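PDB 4S3I: DNA polymerase III subunit beta from Helicobacter pylori 26695, which tethers DNA polymerases and other proteins to DNA as a sliding clamp, giving them processivity. Local coordinates for residues S30-H36 with F112-F117; S51-S57 with M232-K238; L276-K281 with E292-E297; D176-L180 with K325-E329. One frame throughout, in Å; residues are numbered along the deposited sequence.

Contact 1: residues S30-H36 with F112-F117; sequences SIASHIH and FDADEF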
# COMPACT_ATOMS: atom_id res chain seq x y z
N SER A 30 24.67 -6.13 -13.65
CA SER A 30 24.89 -5.03 -14.59
C SER A 30 25.27 -3.75 -13.86
O SER A 30 24.70 -3.44 -12.81
CB SER A 30 23.64 -4.76 -15.44
OG SER A 30 23.76 -3.56 -16.18
N ILE A 31 26.20 -2.98 -14.43
CA ILE A 31 26.61 -1.73 -13.81
C ILE A 31 25.44 -0.74 -13.72
O ILE A 31 25.48 0.19 -12.93
CB ILE A 31 27.85 -1.08 -14.50
CG1 ILE A 31 28.47 0.01 -13.61
CG2 ILE A 31 27.50 -0.50 -15.88
CD1 ILE A 31 29.90 0.36 -14.00
N ALA A 32 24.39 -0.97 -14.51
CA ALA A 32 23.18 -0.13 -14.40
C ALA A 32 22.50 -0.24 -13.04
O ALA A 32 21.67 0.60 -12.68
CB ALA A 32 22.20 -0.41 -15.52
N SER A 33 22.83 -1.30 -12.29
CA SER A 33 22.29 -1.48 -10.94
C SER A 33 23.17 -0.83 -9.87
O SER A 33 22.89 -0.94 -8.67
CB SER A 33 22.11 -2.97 -10.62
OG SER A 33 23.37 -3.59 -10.43
N HIS A 34 24.24 -0.17 -10.32
CA HIS A 34 25.28 0.35 -9.43
C HIS A 34 25.30 1.87 -9.28
O HIS A 34 25.02 2.62 -10.23
CB HIS A 34 26.66 -0.13 -9.89
CG HIS A 34 27.05 -1.47 -9.36
ND1 HIS A 34 28.33 -1.76 -8.93
CD2 HIS A 34 26.32 -2.59 -9.17
CE1 HIS A 34 28.37 -3.01 -8.51
NE2 HIS A 34 27.16 -3.54 -8.64
N ILE A 35 25.69 2.31 -8.09
CA ILE A 35 25.95 3.71 -7.79
C ILE A 35 27.46 3.96 -7.85
O ILE A 35 28.24 3.21 -7.27
CB ILE A 35 25.41 4.08 -6.41
CG1 ILE A 35 23.87 4.08 -6.44
CG2 ILE A 35 25.94 5.44 -5.97
CD1 ILE A 35 23.20 4.15 -5.05
N HIS A 36 27.85 5.02 -8.56
CA HIS A 36 29.25 5.44 -8.62
C HIS A 36 29.55 6.28 -7.38
O HIS A 36 28.75 7.16 -6.98
CB HIS A 36 29.49 6.25 -9.90
CG HIS A 36 30.90 6.71 -10.09
ND1 HIS A 36 31.41 7.83 -9.48
CD2 HIS A 36 31.90 6.23 -10.88
CE1 HIS A 36 32.67 8.01 -9.86
NE2 HIS A 36 32.98 7.05 -10.71
N PHE A 112 32.36 -2.71 -9.47
CA PHE A 112 32.67 -2.86 -10.89
C PHE A 112 33.72 -1.84 -11.34
O PHE A 112 34.05 -0.92 -10.60
CB PHE A 112 31.40 -2.71 -11.74
CG PHE A 112 30.39 -3.82 -11.56
CD1 PHE A 112 30.81 -5.13 -11.39
CD2 PHE A 112 29.04 -3.55 -11.58
CE1 PHE A 112 29.87 -6.16 -11.23
CE2 PHE A 112 28.10 -4.56 -11.41
CZ PHE A 112 28.52 -5.87 -11.23
N ASP A 113 34.24 -2.01 -12.55
CA ASP A 113 35.18 -1.04 -13.12
C ASP A 113 34.47 0.31 -13.34
O ASP A 113 33.59 0.43 -14.20
CB ASP A 113 35.75 -1.58 -14.44
CG ASP A 113 36.82 -0.67 -15.04
OD1 ASP A 113 37.20 0.35 -14.42
OD2 ASP A 113 37.28 -0.99 -16.16
N ALA A 114 34.84 1.31 -12.56
CA ALA A 114 34.25 2.64 -12.69
C ALA A 114 34.41 3.25 -14.09
O ALA A 114 33.68 4.18 -14.45
CB ALA A 114 34.80 3.58 -11.62
N ASP A 115 35.35 2.73 -14.87
CA ASP A 115 35.56 3.21 -16.24
C ASP A 115 34.37 2.90 -17.16
O ASP A 115 34.21 3.51 -18.22
CB ASP A 115 36.84 2.61 -16.84
CG ASP A 115 38.11 3.18 -16.23
OD1 ASP A 115 38.09 4.34 -15.77
OD2 ASP A 115 39.14 2.46 -16.23
N GLU A 116 33.54 1.95 -16.75
CA GLU A 116 32.38 1.58 -17.55
C GLU A 116 31.20 2.47 -17.20
O GLU A 116 30.22 2.53 -17.94
CB GLU A 116 31.99 0.10 -17.32
CG GLU A 116 31.08 -0.50 -18.41
CD GLU A 116 30.34 -1.77 -17.97
OE1 GLU A 116 30.79 -2.43 -17.01
OE2 GLU A 116 29.29 -2.09 -18.58
N PHE A 117 31.28 3.16 -16.07
CA PHE A 117 30.18 3.99 -15.61
C PHE A 117 30.01 5.17 -16.57
O PHE A 117 30.99 5.80 -16.99
CB PHE A 117 30.42 4.46 -14.17
CG PHE A 117 29.18 4.69 -13.39
CD1 PHE A 117 28.57 5.94 -13.38
CD2 PHE A 117 28.61 3.67 -12.63
CE1 PHE A 117 27.41 6.17 -12.66
CE2 PHE A 117 27.46 3.88 -11.90
CZ PHE A 117 26.85 5.13 -11.91
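The imidazole of His34 lies flat against the phenyl ring of Phe112, an offset stack with centroids 4.0 Å apart and planes only 18° from parallel. One flank of the phenyl makes it: CD2 sits over the middle of the imidazole, and Phe112 CE2 comes within 3.1 Å of His34 NE2. The hydroxyl of Thr71, in strand 68-73, is hydrogen-bonded to both His34 ND1 and Phe112 N, a shared partner consistent with the two residues being held in place for the stack. Phe117 lies further along, against the backbone of His34 and the side chain of His36. Methylene CB of His36 stands over the centre of its ring in a CH-pi contact, 3.4 Å from the centroid and nearly on the ring normal. With CG anti to the backbone N (chi1 -178°), the His36 imidazole lies oblique to the Phe117 ring and reaches Ala114 CB with its CD2. At the edge of Phe117, CE2 lies 3.2 Å from His34 O, close to the ring plane. Ile31 fills the angle between the two phenylalanines; its CG1 is 3.8 Å from Phe117 CD2, while Ile31 CG2 lies against the carboxylate of Glu116, 3.6 Å from OE2. Each backbone bend is tied locally, by an ST turn from Ser30 OG to Ala32 N and an Asx turn from Asp113 OD1 to Asp115 N. The loop following strand 105-110 is thus laid along the start of strand 34-40 in the N-terminal domain. Without direct hydrogen bonds between the segments, ring faces and an isoleucine make the contact, and one polar link is indirect, through Thr71.

Contact 2: residues S51-S57 with M232-K238; sequences SDIGLKS and MHTFFTK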
# COMPACT_ATOMS: atom_id res chain seq x y z
N SER A 51 22.11 7.06 -20.24
CA SER A 51 22.03 8.00 -21.35
C SER A 51 20.82 8.95 -21.24
O SER A 51 20.85 10.07 -21.73
CB SER A 51 21.98 7.25 -22.68
OG SER A 51 20.83 6.42 -22.74
N ASP A 52 19.76 8.49 -20.57
CA ASP A 52 18.48 9.18 -20.61
C ASP A 52 18.21 10.10 -19.41
O ASP A 52 17.52 11.11 -19.53
CB ASP A 52 17.34 8.16 -20.72
CG ASP A 52 17.46 7.27 -21.95
OD1 ASP A 52 18.59 7.07 -22.46
OD2 ASP A 52 16.42 6.75 -22.40
N ILE A 53 18.74 9.73 -18.25
CA ILE A 53 18.40 10.42 -17.01
C ILE A 53 19.43 10.09 -15.93
O ILE A 53 20.11 9.06 -16.02
CB ILE A 53 16.99 10.00 -16.53
CG1 ILE A 53 16.49 10.91 -15.42
CG2 ILE A 53 16.98 8.55 -16.06
CD1 ILE A 53 15.02 10.72 -15.12
N GLY A 54 19.56 10.95 -14.93
CA GLY A 54 20.53 10.72 -13.89
C GLY A 54 20.50 11.71 -12.74
O GLY A 54 19.97 12.82 -12.87
N LEU A 55 21.06 11.28 -11.62
CA LEU A 55 21.11 12.08 -10.41
C LEU A 55 22.51 11.99 -9.84
O LEU A 55 23.07 10.89 -9.72
CB LEU A 55 20.12 11.56 -9.38
CG LEU A 55 20.19 12.27 -8.02
CD1 LEU A 55 19.82 13.75 -8.19
CD2 LEU A 55 19.28 11.59 -7.00
N LYS A 56 23.09 13.14 -9.49
CA LYS A 56 24.36 13.18 -8.77
C LYS A 56 24.15 13.97 -7.48
O LYS A 56 23.66 15.10 -7.51
CB LYS A 56 25.43 13.84 -9.64
CG LYS A 56 26.76 14.11 -8.95
CD LYS A 56 27.73 14.78 -9.93
CE LYS A 56 29.13 14.91 -9.35
NZ LYS A 56 30.10 15.39 -10.38
N SER A 57 24.49 13.35 -6.35
CA SER A 57 24.28 13.97 -5.05
C SER A 57 25.57 13.92 -4.25
O SER A 57 26.50 13.20 -4.62
CB SER A 57 23.19 13.21 -4.27
OG SER A 57 21.99 13.12 -5.00
N MET A 232 22.38 20.24 -2.90
CA MET A 232 22.65 18.80 -2.75
C MET A 232 22.63 17.98 -4.06
O MET A 232 23.39 17.02 -4.21
CB MET A 232 21.69 18.17 -1.72
CG MET A 232 21.87 16.67 -1.56
SD MET A 232 20.85 15.92 -0.26
CE MET A 232 21.26 14.18 -0.50
N HIS A 233 21.75 18.35 -4.99
CA HIS A 233 21.51 17.51 -6.16
C HIS A 233 21.80 18.17 -7.50
O HIS A 233 21.57 19.37 -7.69
CB HIS A 233 20.05 17.06 -6.18
CG HIS A 233 19.62 16.32 -4.96
ND1 HIS A 233 20.18 15.12 -4.58
CD2 HIS A 233 18.66 16.59 -4.04
CE1 HIS A 233 19.59 14.69 -3.48
NE2 HIS A 233 18.66 15.57 -3.13
N THR A 234 22.31 17.36 -8.44
CA THR A 234 22.31 17.72 -9.85
C THR A 234 21.56 16.61 -10.58
O THR A 234 22.01 15.47 -10.61
CB THR A 234 23.73 17.84 -10.43
OG1 THR A 234 24.49 18.79 -9.66
CG2 THR A 234 23.67 18.29 -11.90
N PHE A 235 20.41 16.96 -11.15
CA PHE A 235 19.57 16.03 -11.88
C PHE A 235 19.64 16.41 -13.34
O PHE A 235 19.70 17.61 -13.68
CB PHE A 235 18.13 16.17 -11.39
CG PHE A 235 17.11 15.49 -12.27
CD1 PHE A 235 16.68 14.21 -11.99
CD2 PHE A 235 16.55 16.16 -13.37
CE1 PHE A 235 15.72 13.58 -12.78
CE2 PHE A 235 15.60 15.54 -14.17
CZ PHE A 235 15.18 14.25 -13.88
N PHE A 236 19.63 15.41 -14.22
CA PHE A 236 19.44 15.68 -15.64
C PHE A 236 18.46 14.70 -16.29
O PHE A 236 18.25 13.58 -15.81
CB PHE A 236 20.76 15.65 -16.40
CG PHE A 236 21.20 14.27 -16.82
CD1 PHE A 236 20.83 13.75 -18.06
CD2 PHE A 236 21.99 13.50 -15.98
CE1 PHE A 236 21.23 12.46 -18.45
CE2 PHE A 236 22.41 12.23 -16.36
CZ PHE A 236 22.02 11.70 -17.59
N THR A 237 17.86 15.14 -17.38
CA THR A 237 17.05 14.27 -18.22
C THR A 237 17.25 14.64 -19.67
O THR A 237 17.43 15.81 -20.02
CB THR A 237 15.54 14.34 -17.88
OG1 THR A 237 14.81 13.49 -18.79
CG2 THR A 237 15.02 15.76 -18.01
N LYS A 238 17.25 13.62 -20.52
CA LYS A 238 17.21 13.88 -21.94
C LYS A 238 15.83 14.46 -22.20
O LYS A 238 14.87 14.15 -21.48
CB LYS A 238 17.40 12.59 -22.74
CG LYS A 238 17.61 12.81 -24.22
CD LYS A 238 17.50 11.52 -25.02
CE LYS A 238 18.61 10.52 -24.70
NZ LYS A 238 18.62 9.36 -25.66
O HOH W 1 14.57 10.87 -19.23
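Asp52 O is gripped from two sources: Lys238 N donates an almost straight 2.7 Å hydrogen bond (173° at the hydrogen), and a water that also bonds Thr237 OG1 donates another. Beyond it, strand 53-57 pairs antiparallel with 233-238. Gly54 and Phe236 exchange two backbone bonds, as do Lys56 and Thr234, where Lys56 N lies 2.8 Å from Thr234 O. Phe236 takes the torsion that sets CG between its N and carbonyl carbon (chi1 84°), and its ring swings across the neighbouring strand. One ring face then covers the Ile53-Gly54 peptide, with Phe236 CE2 3.4 Å from Gly54 N, an approach possible because Gly54 carries no side chain. On the other face of the sheet Ile53 CD1 packs 3.7 Å from Phe235 CZ, and Ser57 OG meets His233 ND1 at the imidazole edge, 2.7 Å away. Asp52 OD1 and Lys238 NZ form only a long salt bridge at the exposed end. Strand 53-60 belongs to the N-terminal domain and 233-238 to the central one, so regular backbone bonding, with aromatic rings packed on both faces, fuses the two domains into one continuous sheet.

Contact 3: residues L276-K281 with E292-E297; sequences LSSTIK and ESLDSE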
# COMPACT_ATOMS: atom_id res chain seq x y z
N LEU A 276 -21.21 4.34 -9.68
CA LEU A 276 -21.95 3.49 -10.61
C LEU A 276 -21.66 3.77 -12.10
O LEU A 276 -22.20 3.08 -12.97
CB LEU A 276 -23.46 3.59 -10.35
CG LEU A 276 -23.99 2.99 -9.05
CD1 LEU A 276 -25.52 3.01 -9.03
CD2 LEU A 276 -23.47 1.56 -8.90
N SER A 277 -20.83 4.76 -12.39
CA SER A 277 -20.59 5.15 -13.79
C SER A 277 -19.24 5.85 -13.96
O SER A 277 -18.63 6.27 -12.98
CB SER A 277 -21.69 6.10 -14.25
OG SER A 277 -21.61 7.32 -13.55
N SER A 278 -18.78 5.98 -15.20
CA SER A 278 -17.54 6.72 -15.45
C SER A 278 -17.86 8.06 -16.09
O SER A 278 -17.02 8.97 -16.14
CB SER A 278 -16.60 5.93 -16.36
OG SER A 278 -17.11 5.88 -17.68
N THR A 279 -19.09 8.18 -16.61
CA THR A 279 -19.56 9.44 -17.16
C THR A 279 -20.82 9.91 -16.42
O THR A 279 -21.60 9.11 -15.89
CB THR A 279 -19.84 9.36 -18.67
OG1 THR A 279 -20.87 8.39 -18.90
CG2 THR A 279 -18.58 8.96 -19.45
N ILE A 280 -21.00 11.22 -16.41
CA ILE A 280 -22.04 11.84 -15.61
C ILE A 280 -22.77 12.91 -16.42
O ILE A 280 -22.14 13.68 -17.15
CB ILE A 280 -21.41 12.49 -14.35
CG1 ILE A 280 -21.04 11.42 -13.32
CG2 ILE A 280 -22.33 13.53 -13.72
CD1 ILE A 280 -20.20 11.96 -12.17
N LYS A 281 -24.09 12.95 -16.31
CA LYS A 281 -24.86 14.05 -16.87
C LYS A 281 -25.03 15.16 -15.83
O LYS A 281 -25.67 14.96 -14.78
CB LYS A 281 -26.22 13.56 -17.34
CG LYS A 281 -27.13 14.64 -17.91
CD LYS A 281 -28.45 14.02 -18.35
CE LYS A 281 -29.45 15.07 -18.80
NZ LYS A 281 -30.75 14.44 -19.16
N GLU A 292 -26.33 13.09 -12.55
CA GLU A 292 -26.90 11.77 -12.82
C GLU A 292 -25.89 10.86 -13.50
O GLU A 292 -25.19 11.29 -14.42
CB GLU A 292 -28.14 11.87 -13.73
CG GLU A 292 -29.36 12.51 -13.08
CD GLU A 292 -30.50 12.77 -14.07
OE1 GLU A 292 -30.34 13.64 -14.95
OE2 GLU A 292 -31.55 12.11 -13.94
N SER A 293 -25.83 9.61 -13.06
CA SER A 293 -24.95 8.63 -13.70
C SER A 293 -25.38 8.46 -15.15
O SER A 293 -26.57 8.45 -15.45
CB SER A 293 -25.01 7.29 -12.97
OG SER A 293 -26.32 6.77 -12.96
N LEU A 294 -24.41 8.33 -16.06
CA LEU A 294 -24.71 8.33 -17.48
C LEU A 294 -24.43 6.98 -18.15
O LEU A 294 -25.29 6.42 -18.84
CB LEU A 294 -23.96 9.48 -18.17
CG LEU A 294 -24.22 9.84 -19.63
CD1 LEU A 294 -25.70 10.10 -19.92
CD2 LEU A 294 -23.39 11.07 -19.98
N ASP A 295 -23.22 6.45 -17.96
CA ASP A 295 -22.89 5.16 -18.59
C ASP A 295 -22.97 4.01 -17.59
O ASP A 295 -22.23 3.02 -17.68
CB ASP A 295 -21.52 5.20 -19.32
CG ASP A 295 -20.35 5.40 -18.37
OD1 ASP A 295 -20.58 5.79 -17.21
OD2 ASP A 295 -19.19 5.18 -18.81
N SER A 296 -23.91 4.14 -16.65
CA SER A 296 -24.19 3.09 -15.67
C SER A 296 -24.92 1.95 -16.35
O SER A 296 -25.66 2.17 -17.31
CB SER A 296 -25.05 3.65 -14.54
OG SER A 296 -26.29 4.14 -15.02
N GLU A 297 -24.71 0.74 -15.84
CA GLU A 297 -25.41 -0.45 -16.30
C GLU A 297 -26.92 -0.25 -16.25
O GLU A 297 -27.42 0.57 -15.48
CB GLU A 297 -25.06 -1.64 -15.41
CG GLU A 297 -23.58 -1.95 -15.31
CD GLU A 297 -23.08 -2.77 -16.48
OE1 GLU A 297 -23.92 -3.34 -17.21
OE2 GLU A 297 -21.84 -2.83 -16.67
O HOH W 2 -23.26 0.70 -13.36
O HOH W 3 -28.41 15.89 -14.55
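Asp295 reaches across to Ser278 and Thr279 with its carboxylate, and OD1 takes two backbone N-H groups. Ser278 N bonds Asp295 OD1 at 2.7 Å through the syn lone pair, whereas Thr279 N, 2.9 Å from Asp295 OD1, comes from above the carboxylate plane, 49° out of it. The second oxygen, Asp295 OD2, accepts from Ser278 OG; their 2.5 Å separation is very short, and its exact value is doubtful. Asp295 CG sits between its own N and carbonyl carbon (chi1 65°), which turns the carboxylate back to residues 278-279. Beside it Leu294 N donates to Thr279 O at 2.9 Å, and Leu294 CB packs against the threonine hydroxyl. These bonds close the open end of the beta hairpin formed by strands 279-284 and 288-293 in the C-terminal domain. Regular antiparallel pairing begins further in, where Lys281 N lies 2.7 Å from Glu292 O and Glu292 N returns the bond to Lys281 O. Their extended side chains run alongside each other on one face, but Lys281 NZ stays 4.3 Å from Glu292 OE1, beyond a salt bridge. At the other extremity a water joins the two segments, donating to Leu276 O and accepting from Glu297 N. Outside the pair, Ser293 OG bonds Ala302 N and Ser296 OG bonds Glu300 O, which anchors 292-297 to the next strand, 301-307, and the loop before it. Ile280 turns to Ile270 and Cys273 of helix 263-273, and Leu276 packs on Leu109 of the second subunit, at the edge where the two chains of the clamp meet.

Contact 4: residues D176-L180 with K325-E329; sequences DTKRL and KFFLE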
# COMPACT_ATOMS: atom_id res chain seq x y z
N ASP A 176 -3.45 14.84 -23.13
CA ASP A 176 -3.56 13.46 -23.60
C ASP A 176 -4.58 13.34 -24.73
O ASP A 176 -5.08 12.24 -24.99
CB ASP A 176 -3.96 12.52 -22.45
CG ASP A 176 -5.30 12.89 -21.82
OD1 ASP A 176 -6.04 13.70 -22.42
OD2 ASP A 176 -5.63 12.35 -20.73
N THR A 177 -4.88 14.48 -25.36
CA THR A 177 -5.86 14.60 -26.46
C THR A 177 -7.35 14.61 -26.09
O THR A 177 -8.17 15.01 -26.91
CB THR A 177 -5.64 13.56 -27.60
OG1 THR A 177 -5.96 12.24 -27.13
CG2 THR A 177 -4.21 13.61 -28.10
N LYS A 178 -7.69 14.17 -24.88
CA LYS A 178 -9.07 14.29 -24.39
C LYS A 178 -9.19 15.55 -23.55
O LYS A 178 -10.27 16.13 -23.40
CB LYS A 178 -9.45 13.09 -23.52
CG LYS A 178 -9.49 11.74 -24.23
CD LYS A 178 -10.46 11.76 -25.41
CE LYS A 178 -10.89 10.35 -25.82
NZ LYS A 178 -12.17 9.95 -25.17
N ARG A 179 -8.06 15.95 -22.98
CA ARG A 179 -8.01 17.09 -22.08
C ARG A 179 -6.63 17.71 -22.15
O ARG A 179 -5.66 17.07 -22.60
CB ARG A 179 -8.33 16.67 -20.65
CG ARG A 179 -7.59 15.40 -20.26
CD ARG A 179 -7.85 15.01 -18.84
NE ARG A 179 -7.21 13.74 -18.53
CZ ARG A 179 -7.05 13.28 -17.29
NH1 ARG A 179 -7.49 13.99 -16.27
NH2 ARG A 179 -6.46 12.11 -17.09
N LEU A 180 -6.55 18.95 -21.72
CA LEU A 180 -5.33 19.73 -21.85
C LEU A 180 -5.30 20.64 -20.65
O LEU A 180 -6.28 21.34 -20.37
CB LEU A 180 -5.37 20.53 -23.15
CG LEU A 180 -4.21 21.48 -23.46
CD1 LEU A 180 -3.83 21.36 -24.92
CD2 LEU A 180 -4.62 22.90 -23.12
N LYS A 325 -13.81 11.15 -13.94
CA LYS A 325 -12.40 11.21 -13.56
C LYS A 325 -11.73 12.49 -14.06
O LYS A 325 -10.97 13.12 -13.33
CB LYS A 325 -11.66 9.98 -14.08
CG LYS A 325 -10.13 10.07 -13.97
CD LYS A 325 -9.48 8.99 -14.85
CE LYS A 325 -7.97 8.95 -14.70
NZ LYS A 325 -7.36 8.03 -15.70
N PHE A 326 -11.99 12.88 -15.30
CA PHE A 326 -11.32 14.09 -15.82
C PHE A 326 -11.79 15.31 -15.03
O PHE A 326 -11.00 16.17 -14.64
CB PHE A 326 -11.60 14.32 -17.30
CG PHE A 326 -11.07 13.25 -18.21
CD1 PHE A 326 -10.25 12.23 -17.72
CD2 PHE A 326 -11.38 13.26 -19.56
CE1 PHE A 326 -9.77 11.24 -18.57
CE2 PHE A 326 -10.90 12.27 -20.41
CZ PHE A 326 -10.10 11.26 -19.92
N PHE A 327 -13.10 15.38 -14.80
CA PHE A 327 -13.66 16.53 -14.10
C PHE A 327 -13.05 16.59 -12.71
O PHE A 327 -12.65 17.66 -12.24
CB PHE A 327 -15.18 16.38 -14.01
CG PHE A 327 -15.92 17.70 -13.93
CD1 PHE A 327 -15.92 18.44 -12.75
CD2 PHE A 327 -16.62 18.19 -15.03
CE1 PHE A 327 -16.62 19.66 -12.66
CE2 PHE A 327 -17.31 19.41 -14.96
CZ PHE A 327 -17.31 20.15 -13.76
N LEU A 328 -12.98 15.45 -12.04
CA LEU A 328 -12.42 15.42 -10.69
C LEU A 328 -10.96 15.86 -10.71
O LEU A 328 -10.52 16.65 -9.86
CB LEU A 328 -12.53 14.03 -10.06
CG LEU A 328 -13.90 13.65 -9.54
CD1 LEU A 328 -13.91 12.20 -9.05
CD2 LEU A 328 -14.30 14.60 -8.41
N GLU A 329 -10.20 15.34 -11.67
CA GLU A 329 -8.79 15.71 -11.72
C GLU A 329 -8.62 17.20 -12.00
O GLU A 329 -7.75 17.84 -11.43
CB GLU A 329 -8.02 14.83 -12.72
CG GLU A 329 -7.98 13.37 -12.25
CD GLU A 329 -7.04 12.48 -13.08
OE1 GLU A 329 -6.53 11.50 -12.51
OE2 GLU A 329 -6.83 12.75 -14.28
O HOH W 4 -8.66 16.71 -16.32
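Arg179 starts with CG wedged between its backbone N and carbonyl carbon (chi1 45°) and then runs straight from CG to NE, which carries the guanidinium over the ring of Phe326 and on to Glu329. Guanidinium and ring are nearly parallel, 16° apart, with Arg179 CZ 3.4 Å from Phe326 CD1. Further back along the chain, Arg179 CD makes a CH-pi contact over the same phenyl, 3.9 Å from its centroid. Lys178 CB approaches the ring obliquely, 3.5 Å from Phe326 CE2. Charge is met at the guanidinium edge. Asp176 OD2 takes the Arg179 NE hydrogen at 3.0 Å, nearly in the guanidinium plane, while Glu329 OE2 faces Arg179 NH1 and, more weakly, Arg179 NH2 at 2.9 Å, the two planar groups lying within 15° of one another. The salt bridge from NH1 to Glu329 OE2 is modelled so short that its length is doubtful. A water accepts from NH1 and donates to Phe326 O, tying the arginine to the helix backbone as well. Asp176 OD1 accepts from Lys178 N, an Asx turn, and from Arg179 N, completing an Asx motif. Two acids and a phenyl face would limit rotation of the guanidinium, and the carboxylates probably stabilise its charge, with Lys325 NZ a like charge 4.4 Å from Arg179 NH2. The contact leans the turn before strand 179-185 of the central domain on helix 324-332 of the C-terminal domain; Met371 of strand 368-371, the neighbour of 179-185 in the sheet, touches both Arg179 and Phe326, and Phe327 packs against helix 263-273.

Overall arrangement
The four contacts follow the arc of the chain from the N-terminal to the C-terminal domain. Contacts 1 and 2 share the nine-stranded sheet, their centres 15 Å apart: contact 1 fastens a loop beside strand 34-40, and contact 2 continues that sheet into the central domain. Contact 4, its centre about 30 Å from that of contact 2, lies across the chain's centre, where the central and C-terminal domains meet. Contact 3 is 16 Å from contact 4 between centres, and its segments fall between those of contact 4 in sequence. Segments of contacts 1 and 2 alternate along the chain, as do those of 2 and 4. Contacts 1 and 3 are the furthest apart, 52 Å between centres. Contacts 2 and 4 therefore join successive domains, consistent with a curved clamp subunit.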